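Local coordinates for BILBO1_N domain-containing protein (Trypanosoma brucei equiperdum, PDB 7A1I), which is of unknown function, but carries a ubiquitin-like domain related to the N-terminal domain of BILBO1, a cytoskeletal protein of trypanosomes, at residues G5-V10 with L21-A27; V10-C14 with F43-F47; S39-N44 with A55-N59. All coordinates share one frame; numbering follows the deposited sequence.

Contact 1. Residues G5-V10 with L21-A27; sequences GISICV and LRFLFDA
Ile-6, Ile-8 and Val-10 meet Phe-25, Phe-23 and Leu-21 as antiparallel hydrogen-bonded pairs, which makes this the ladder of the beta hairpin formed by strands 6-14 and 17-25. The two strand axes approach to 4.7 Å, their directions 154° apart. Each of the three pairs exchanges two backbone bonds, six in all; Val-10 N to Leu-21 O, at 2.8 Å, is among the short ones, and the N-H of Phe-23 meets Ile-8 O almost straight, at 169°.

Weaker CA-H...O contacts fill the non-hydrogen-bonded positions, as where Cys-9 CA lies 3.1 Å from Leu-21 O.

The aromatic and aliphatic side chains of the hydrogen-bonded pairs share one face. Here Val-10 CG2 touches the edge of the Phe-23 ring, 4.1 Å from CD1, while Ile-8 CG1 reaches diagonally to Phe-25 CE2 at 4.2 Å. Helix 32-50 covers this face, with Leu-35 on Val-10 and Tyr-38 on Phe-25.

The opposite face is more polar and is organised by Arg-22. With CG anti to the backbone N (chi1 -160°) and the chain bent at its next two torsions, its methylenes fold back over the neighbouring strand. Arg-22 CD comes to 3.2 Å from Ser-7 OG, and Arg-22 CG to 3.7 Å from Cys-9 SG. Ser-7 OG lies in plane at the guanidinium edge, with no hydrogen bond between the two, and Leu-24 CD1 sits over one guanidinium face, 3.1 Å above the plane and offset toward its rim. NH2 instead makes a salt bridge to Glu-105.

The chemistry thus divides by face: the hairpin gives hydrocarbon to the helix-covered core, while on its other side Arg-22 spends its aliphatic part on the partner strand and its charge on strand 104-105.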
loop_
_atom_site.group_PDB
_atom_site.type_symbol
_atom_site.label_atom_id
_atom_site.label_comp_id
_atom_site.label_asym_id
_atom_site.label_seq_id
_atom_site.Cartn_x
_atom_site.Cartn_y
_atom_site.Cartn_z
ATOM N N GLY A 5 -17.435 8.207 2.159
ATOM C CA GLY A 5 -16.000 8.134 1.960
ATOM C C GLY A 5 -15.480 6.713 2.025
ATOM O O GLY A 5 -15.928 5.925 2.853
ATOM N N ILE A 6 -14.547 6.378 1.137
ATOM C CA ILE A 6 -13.961 5.044 1.063
ATOM C C ILE A 6 -12.520 5.125 1.555
ATOM O O ILE A 6 -11.743 5.958 1.076
ATOM C CB ILE A 6 -14.036 4.483 -0.368
ATOM C CG1 ILE A 6 -15.488 4.177 -0.738
ATOM C CG2 ILE A 6 -13.189 3.233 -0.508
ATOM C CD1 ILE A 6 -15.672 3.685 -2.164
ATOM N N SER A 7 -12.168 4.280 2.521
ATOM C CA SER A 7 -10.822 4.270 3.087
ATOM C C SER A 7 -10.032 3.069 2.565
ATOM O O SER A 7 -10.397 1.919 2.828
ATOM C CB SER A 7 -10.896 4.247 4.614
ATOM O OG SER A 7 -9.697 3.746 5.181
ATOM N N ILE A 8 -8.929 3.329 1.866
ATOM C CA ILE A 8 -8.036 2.273 1.397
ATOM C C ILE A 8 -6.696 2.438 2.111
ATOM O O ILE A 8 -6.127 3.536 2.125
ATOM C CB ILE A 8 -7.825 2.321 -0.128
ATOM C CG1 ILE A 8 -9.159 2.399 -0.904
ATOM C CG2 ILE A 8 -6.976 1.123 -0.576
ATOM C CD1 ILE A 8 -9.916 1.095 -0.990
ATOM N N CYS A 9 -6.200 1.361 2.718
ATOM C CA CYS A 9 -4.855 1.345 3.274
ATOM C C CYS A 9 -3.906 0.653 2.309
ATOM O O CYS A 9 -4.288 -0.297 1.613
ATOM C CB CYS A 9 -4.796 0.641 4.626
ATOM S SG CYS A 9 -5.695 1.457 5.936
ATOM N N VAL A 10 -2.677 1.156 2.263
ATOM C CA VAL A 10 -1.641 0.702 1.346
ATOM C C VAL A 10 -0.367 0.539 2.156
ATOM O O VAL A 10 0.051 1.480 2.841
ATOM C CB VAL A 10 -1.412 1.690 0.202
ATOM C CG1 VAL A 10 -0.382 1.140 -0.756
ATOM C CG2 VAL A 10 -2.760 1.953 -0.534
ATOM N N LEU A 21 -0.146 3.262 5.101
ATOM C CA LEU A 21 -0.759 4.568 4.870
ATOM C C LEU A 21 -2.247 4.428 4.556
ATOM O O LEU A 21 -2.658 3.518 3.830
ATOM C CB LEU A 21 -0.106 5.296 3.684
ATOM C CG LEU A 21 1.407 5.483 3.726
ATOM C CD1 LEU A 21 1.890 6.179 2.460
ATOM C CD2 LEU A 21 1.801 6.269 4.960
ATOM N N ARG A 22 -3.057 5.357 5.056
ATOM C CA ARG A 22 -4.487 5.374 4.774
ATOM C C ARG A 22 -4.805 6.527 3.835
ATOM O O ARG A 22 -4.367 7.660 4.074
ATOM C CB ARG A 22 -5.303 5.500 6.063
ATOM C CG ARG A 22 -6.745 5.048 5.923
ATOM C CD ARG A 22 -7.663 6.161 5.479
ATOM N NE ARG A 22 -7.694 7.251 6.445
ATOM C CZ ARG A 22 -8.551 7.310 7.456
ATOM N NH1 ARG A 22 -9.443 6.342 7.624
ATOM N NH2 ARG A 22 -8.521 8.339 8.293
ATOM N N PHE A 23 -5.600 6.245 2.798
ATOM C CA PHE A 23 -6.100 7.246 1.866
ATOM C C PHE A 23 -7.622 7.252 1.900
ATOM O O PHE A 23 -8.257 6.191 1.918
ATOM C CB PHE A 23 -5.618 6.969 0.434
ATOM C CG PHE A 23 -4.132 7.090 0.272
ATOM C CD1 PHE A 23 -3.331 5.957 0.226
ATOM C CD2 PHE A 23 -3.535 8.339 0.170
ATOM C CE1 PHE A 23 -1.951 6.071 0.092
ATOM C CE2 PHE A 23 -2.158 8.464 0.045
ATOM C CZ PHE A 23 -1.364 7.338 0.002
ATOM N N LEU A 24 -8.199 8.450 1.933
ATOM C CA LEU A 24 -9.644 8.651 1.964
ATOM C C LEU A 24 -10.103 9.201 0.621
ATOM O O LEU A 24 -9.589 10.224 0.159
ATOM C CB LEU A 24 -10.042 9.613 3.086
ATOM C CG LEU A 24 -9.942 9.056 4.500
ATOM C CD1 LEU A 24 -9.448 10.135 5.451
ATOM C CD2 LEU A 24 -11.286 8.511 4.948
ATOM N N PHE A 25 -11.073 8.536 0.003
ATOM C CA PHE A 25 -11.616 8.963 -1.279
ATOM C C PHE A 25 -13.105 9.239 -1.145
ATOM O O PHE A 25 -13.744 8.881 -0.150
ATOM C CB PHE A 25 -11.381 7.904 -2.364
ATOM C CG PHE A 25 -9.943 7.574 -2.577
ATOM C CD1 PHE A 25 -9.205 8.224 -3.558
ATOM C CD2 PHE A 25 -9.312 6.621 -1.772
ATOM C CE1 PHE A 25 -7.864 7.923 -3.742
ATOM C CE2 PHE A 25 -7.976 6.309 -1.954
ATOM C CZ PHE A 25 -7.246 6.956 -2.933
ATOM N N ASP A 26 -13.652 9.878 -2.180
ATOM C CA ASP A 26 -15.089 10.121 -2.259
ATOM C C ASP A 26 -15.854 8.795 -2.275
ATOM O O ASP A 26 -15.290 7.721 -2.502
ATOM C CB ASP A 26 -15.441 10.932 -3.508
ATOM C CG ASP A 26 -14.618 12.205 -3.640
ATOM O OD1 ASP A 26 -13.644 12.210 -4.425
ATOM O OD2 ASP A 26 -14.945 13.205 -2.966
ATOM N N ALA A 27 -17.167 8.887 -2.042
ATOM C CA ALA A 27 -18.005 7.692 -1.991
ATOM C C ALA A 27 -17.871 6.828 -3.242
ATOM O O ALA A 27 -18.131 5.620 -3.178
ATOM C CB ALA A 27 -19.469 8.083 -1.780
#

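Contact 2. Residues V10-C14 with F43-F47; sequences VATDC and FNNYF
Thr-12 sets its methyl squarely over the Phe-43 ring: CG2 is 3.5 Å from the ring centroid and only 6° off the normal, a clear CH-pi contact. The backbone carbonyl of Val-10 meets the same ring differently, O lying in the ring plane at the edge, 3.6 Å from Phe-43 CZ. Beside it, Val-10 CG1 packs on Phe-43 CE1 at 3.9 Å. Further along the strand, Cys-14 SG lies 3.6 Å from Phe-47 CE1, an oblique sulfur-aromatic approach. Cys-14 SG also reaches the edge of the Tyr-46 ring, 4.0 Å from Tyr-46 CE1, so it is shared by two aromatic residues. Asp-13 O stands in plane at the edge of the Phe-47 ring.

No hydrogen bond crosses here, as expected for the helix-on-sheet layer of a beta-grasp (ubiquitin-like) fold; the axes of strand 10-14 and helix 43-47 lie 10.8 Å apart and diverge by 28°.

Phe-43 and Phe-47 sit one turn apart on the helix, linked by the bond from Phe-47 N to Phe-43 O. Thr-12 OG1, anti to the backbone N (chi1 -163°), is turned to Leu-88 O of the adjoining strand and hydrogen-bonds to it, which probably helps hold the methyl over the ring. Outside this shell, Leu-21 also packs on Phe-43, and Ile-52 touches both Cys-14 and Phe-47. Asp-13 is held by a salt bridge to Lys-18 across the hairpin.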
loop_
_atom_site.group_PDB
_atom_site.type_symbol
_atom_site.label_atom_id
_atom_site.label_comp_id
_atom_site.label_asym_id
_atom_site.label_seq_id
_atom_site.Cartn_x
_atom_site.Cartn_y
_atom_site.Cartn_z
ATOM N N VAL A 10 -2.677 1.156 2.263
ATOM C CA VAL A 10 -1.641 0.702 1.346
ATOM C C VAL A 10 -0.367 0.539 2.156
ATOM O O VAL A 10 0.051 1.480 2.841
ATOM C CB VAL A 10 -1.412 1.690 0.202
ATOM C CG1 VAL A 10 -0.382 1.140 -0.756
ATOM C CG2 VAL A 10 -2.760 1.953 -0.534
ATOM N N ALA A 11 0.223 -0.658 2.128
ATOM C CA ALA A 11 1.427 -0.903 2.930
ATOM C C ALA A 11 2.548 -1.375 2.013
ATOM O O ALA A 11 2.310 -1.768 0.863
ATOM C CB ALA A 11 1.171 -1.921 4.052
ATOM N N THR A 12 3.778 -1.243 2.506
ATOM C CA THR A 12 4.966 -1.664 1.761
ATOM C C THR A 12 6.125 -1.808 2.745
ATOM O O THR A 12 6.021 -1.423 3.908
ATOM C CB THR A 12 5.303 -0.677 0.623
ATOM O OG1 THR A 12 6.197 -1.284 -0.332
ATOM C CG2 THR A 12 5.898 0.622 1.146
ATOM N N ASP A 13 7.235 -2.354 2.258
ATOM C CA ASP A 13 8.417 -2.587 3.078
ATOM C C ASP A 13 9.378 -1.403 3.016
ATOM O O ASP A 13 9.683 -0.888 1.941
ATOM C CB ASP A 13 9.126 -3.860 2.614
ATOM C CG ASP A 13 10.305 -4.241 3.499
ATOM O OD1 ASP A 13 10.110 -5.053 4.431
ATOM O OD2 ASP A 13 11.432 -3.750 3.247
ATOM N N CYS A 14 9.879 -0.989 4.174
ATOM C CA CYS A 14 10.869 0.079 4.276
ATOM C C CYS A 14 11.981 -0.425 5.193
ATOM O O CYS A 14 11.822 -0.476 6.421
ATOM C CB CYS A 14 10.245 1.371 4.785
ATOM S SG CYS A 14 11.400 2.758 4.800
ATOM N N PHE A 43 5.011 7.245 -0.877
ATOM C CA PHE A 43 6.121 6.475 -0.341
ATOM C C PHE A 43 7.465 7.025 -0.790
ATOM O O PHE A 43 8.447 6.915 -0.046
ATOM C CB PHE A 43 6.000 5.001 -0.724
ATOM C CG PHE A 43 4.987 4.256 0.087
ATOM C CD1 PHE A 43 3.987 3.522 -0.543
ATOM C CD2 PHE A 43 5.025 4.294 1.470
ATOM C CE1 PHE A 43 3.041 2.838 0.201
ATOM C CE2 PHE A 43 4.090 3.608 2.220
ATOM C CZ PHE A 43 3.089 2.881 1.585
ATOM N N ASN A 44 7.548 7.644 -1.968
ATOM C CA ASN A 44 8.789 8.338 -2.282
ATOM C C ASN A 44 9.040 9.479 -1.297
ATOM O O ASN A 44 10.167 9.656 -0.820
ATOM C CB ASN A 44 8.764 8.840 -3.718
ATOM C CG ASN A 44 9.309 7.823 -4.693
ATOM O OD1 ASN A 44 10.507 7.571 -4.720
ATOM N ND2 ASN A 44 8.425 7.235 -5.514
ATOM N N ASN A 45 7.998 10.242 -0.948
ATOM C CA ASN A 45 8.188 11.289 0.059
ATOM C C ASN A 45 8.503 10.697 1.430
ATOM O O ASN A 45 9.285 11.271 2.203
ATOM C CB ASN A 45 6.953 12.181 0.145
ATOM C CG ASN A 45 6.903 13.206 -0.969
ATOM O OD1 ASN A 45 7.941 13.630 -1.476
ATOM N ND2 ASN A 45 5.695 13.594 -1.369
ATOM N N TYR A 46 7.894 9.560 1.763
ATOM C CA TYR A 46 8.215 8.914 3.031
ATOM C C TYR A 46 9.683 8.493 3.079
ATOM O O TYR A 46 10.410 8.856 4.014
ATOM C CB TYR A 46 7.289 7.715 3.250
ATOM C CG TYR A 46 7.501 7.041 4.590
ATOM C CD1 TYR A 46 8.277 5.883 4.695
ATOM C CD2 TYR A 46 6.941 7.560 5.744
ATOM C CE1 TYR A 46 8.491 5.274 5.938
ATOM C CE2 TYR A 46 7.144 6.951 6.982
ATOM C CZ TYR A 46 7.906 5.799 7.062
ATOM O OH TYR A 46 8.102 5.200 8.287
ATOM N N PHE A 47 10.155 7.810 2.032
ATOM C CA PHE A 47 11.568 7.442 1.934
ATOM C C PHE A 47 12.469 8.659 2.087
ATOM O O PHE A 47 13.500 8.588 2.772
ATOM C CB PHE A 47 11.872 6.760 0.591
ATOM C CG PHE A 47 11.536 5.286 0.537
ATOM C CD1 PHE A 47 10.664 4.710 1.448
ATOM C CD2 PHE A 47 12.133 4.471 -0.429
ATOM C CE1 PHE A 47 10.369 3.342 1.386
ATOM C CE2 PHE A 47 11.839 3.108 -0.508
ATOM C CZ PHE A 47 10.954 2.541 0.400
#

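Contact 3. Residues S39-N44 with A55-N59; sequences STTAFN and AFAVN
In this beta-grasp domain the chain leaves helix 32-50 and runs back beside it toward strand 60-65, and residues 55-59 of that connection are fastened to helix residues 39-44. Phe-56 is the inserted side chain. Phe-43 CB lies over the centre of the Phe-56 ring, 3.6 Å from the centroid and 13° off the normal, a CH-pi contact. The two side chains run alongside each other, their ring planes inclined at 48° in an oblique pair. CG of Phe-56 is anti to the backbone N (chi1 173°), which carries the ring inward between the helix and Thr-12 and Leu-88 of the sheet.

Asn-44 grips the backbone of the same residue at two points. Asn-44 OD1 accepts from Phe-56 N at 2.8 Å, the donor standing well above the amide carbonyl plane, and Asn-44 ND2 donates to Phe-56 O at 3.0 Å. ND2 also donates to Thr-40 O, which receives Asn-44 N from its opposite face; these bonds together fix the amide's rotation. One turn back, Thr-40 OG1, also hydrogen-bonded to Leu-36 O within the helix, accepts from a water at 2.7 Å, which accepts from Val-58 N at 3.0 Å.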
loop_
_atom_site.group_PDB
_atom_site.type_symbol
_atom_site.label_atom_id
_atom_site.label_comp_id
_atom_site.label_asym_id
_atom_site.label_seq_id
_atom_site.Cartn_x
_atom_site.Cartn_y
_atom_site.Cartn_z
ATOM N N SER A 39 0.093 6.273 -4.099
ATOM C CA SER A 39 0.975 5.496 -3.244
ATOM C C SER A 39 2.436 5.718 -3.599
ATOM O O SER A 39 3.292 5.801 -2.713
ATOM C CB SER A 39 0.631 4.003 -3.370
ATOM O OG SER A 39 -0.677 3.735 -2.900
ATOM N N THR A 40 2.748 5.772 -4.893
ATOM C CA THR A 40 4.128 5.970 -5.309
ATOM C C THR A 40 4.636 7.343 -4.879
ATOM O O THR A 40 5.752 7.465 -4.343
ATOM C CB THR A 40 4.238 5.770 -6.815
ATOM O OG1 THR A 40 4.004 4.383 -7.117
ATOM C CG2 THR A 40 5.609 6.214 -7.333
ATOM N N THR A 41 3.813 8.380 -5.060
ATOM C CA THR A 41 4.199 9.714 -4.590
ATOM C C THR A 41 4.419 9.722 -3.077
ATOM O O THR A 41 5.429 10.256 -2.584
ATOM C CB THR A 41 3.133 10.743 -4.959
ATOM O OG1 THR A 41 2.967 10.769 -6.379
ATOM C CG2 THR A 41 3.567 12.139 -4.497
ATOM N N ALA A 42 3.474 9.131 -2.331
ATOM C CA ALA A 42 3.509 9.171 -0.873
ATOM C C ALA A 42 4.704 8.413 -0.321
ATOM O O ALA A 42 5.354 8.880 0.619
ATOM C CB ALA A 42 2.215 8.603 -0.290
ATOM N N PHE A 43 5.011 7.245 -0.877
ATOM C CA PHE A 43 6.121 6.475 -0.341
ATOM C C PHE A 43 7.465 7.025 -0.790
ATOM O O PHE A 43 8.447 6.915 -0.046
ATOM C CB PHE A 43 6.000 5.001 -0.724
ATOM C CG PHE A 43 4.987 4.256 0.087
ATOM C CD1 PHE A 43 3.987 3.522 -0.543
ATOM C CD2 PHE A 43 5.025 4.294 1.470
ATOM C CE1 PHE A 43 3.041 2.838 0.201
ATOM C CE2 PHE A 43 4.090 3.608 2.220
ATOM C CZ PHE A 43 3.089 2.881 1.585
ATOM N N ASN A 44 7.548 7.644 -1.968
ATOM C CA ASN A 44 8.789 8.338 -2.282
ATOM C C ASN A 44 9.040 9.479 -1.297
ATOM O O ASN A 44 10.167 9.656 -0.820
ATOM C CB ASN A 44 8.764 8.840 -3.718
ATOM C CG ASN A 44 9.309 7.823 -4.693
ATOM O OD1 ASN A 44 10.507 7.571 -4.720
ATOM N ND2 ASN A 44 8.425 7.235 -5.514
ATOM N N ALA A 55 14.796 5.378 -4.852
ATOM C CA ALA A 55 13.414 5.683 -5.188
ATOM C C ALA A 55 12.495 4.515 -4.838
ATOM O O ALA A 55 12.916 3.356 -4.801
ATOM C CB ALA A 55 13.289 6.008 -6.677
ATOM N N PHE A 56 11.241 4.840 -4.523
ATOM C CA PHE A 56 10.210 3.828 -4.356
ATOM C C PHE A 56 9.507 3.565 -5.684
ATOM O O PHE A 56 9.146 4.501 -6.404
ATOM C CB PHE A 56 9.184 4.258 -3.301
ATOM C CG PHE A 56 8.019 3.324 -3.205
ATOM C CD1 PHE A 56 8.066 2.213 -2.363
ATOM C CD2 PHE A 56 6.873 3.543 -3.972
ATOM C CE1 PHE A 56 6.996 1.336 -2.296
ATOM C CE2 PHE A 56 5.808 2.683 -3.904
ATOM C CZ PHE A 56 5.864 1.572 -3.063
ATOM N N ALA A 57 9.272 2.290 -5.992
ATOM C CA ALA A 57 8.445 1.946 -7.144
ATOM C C ALA A 57 7.726 0.627 -6.890
ATOM O O ALA A 57 8.199 -0.227 -6.133
ATOM C CB ALA A 57 9.268 1.849 -8.432
ATOM N N VAL A 58 6.576 0.463 -7.540
ATOM C CA VAL A 58 5.783 -0.760 -7.444
ATOM C C VAL A 58 6.086 -1.647 -8.639
ATOM O O VAL A 58 6.011 -1.191 -9.791
ATOM C CB VAL A 58 4.279 -0.442 -7.373
ATOM C CG1 VAL A 58 3.454 -1.732 -7.344
ATOM C CG2 VAL A 58 3.982 0.399 -6.156
ATOM N N ASN A 59 6.429 -2.919 -8.386
ATOM C CA ASN A 59 6.457 -3.872 -9.489
ATOM C C ASN A 59 5.404 -4.973 -9.369
ATOM O O ASN A 59 5.228 -5.736 -10.329
ATOM C CB ASN A 59 7.876 -4.461 -9.702
ATOM C CG ASN A 59 8.326 -5.406 -8.606
ATOM O OD1 ASN A 59 7.844 -5.365 -7.479
ATOM N ND2 ASN A 59 9.297 -6.251 -8.939
HETATM O O HOH W 1 5.417 2.889 -8.932
#

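From the N terminus, strand 6-14 runs out and strand 17-25 returns beside it, so contact 1 closes the hairpin. The chain then enters helix 32-50, and contact 2 closes a longer loop by laying residues 43-47 back on the far half of the first strand; its segments alternate with those of contact 1, and both use Val-10. Contact 3 closes last, bringing the connection after the helix against residues 39-44. It lies in series with contact 1 and shares Phe-43 and Asn-44 with contact 2, their centres about 6 Å apart. Together they tie hairpin, helix and the approach to strand 60-65 into one core, through Leu-21 CD1 on Phe-43 CE2 and Thr-12 OG1 on Phe-56 CE1.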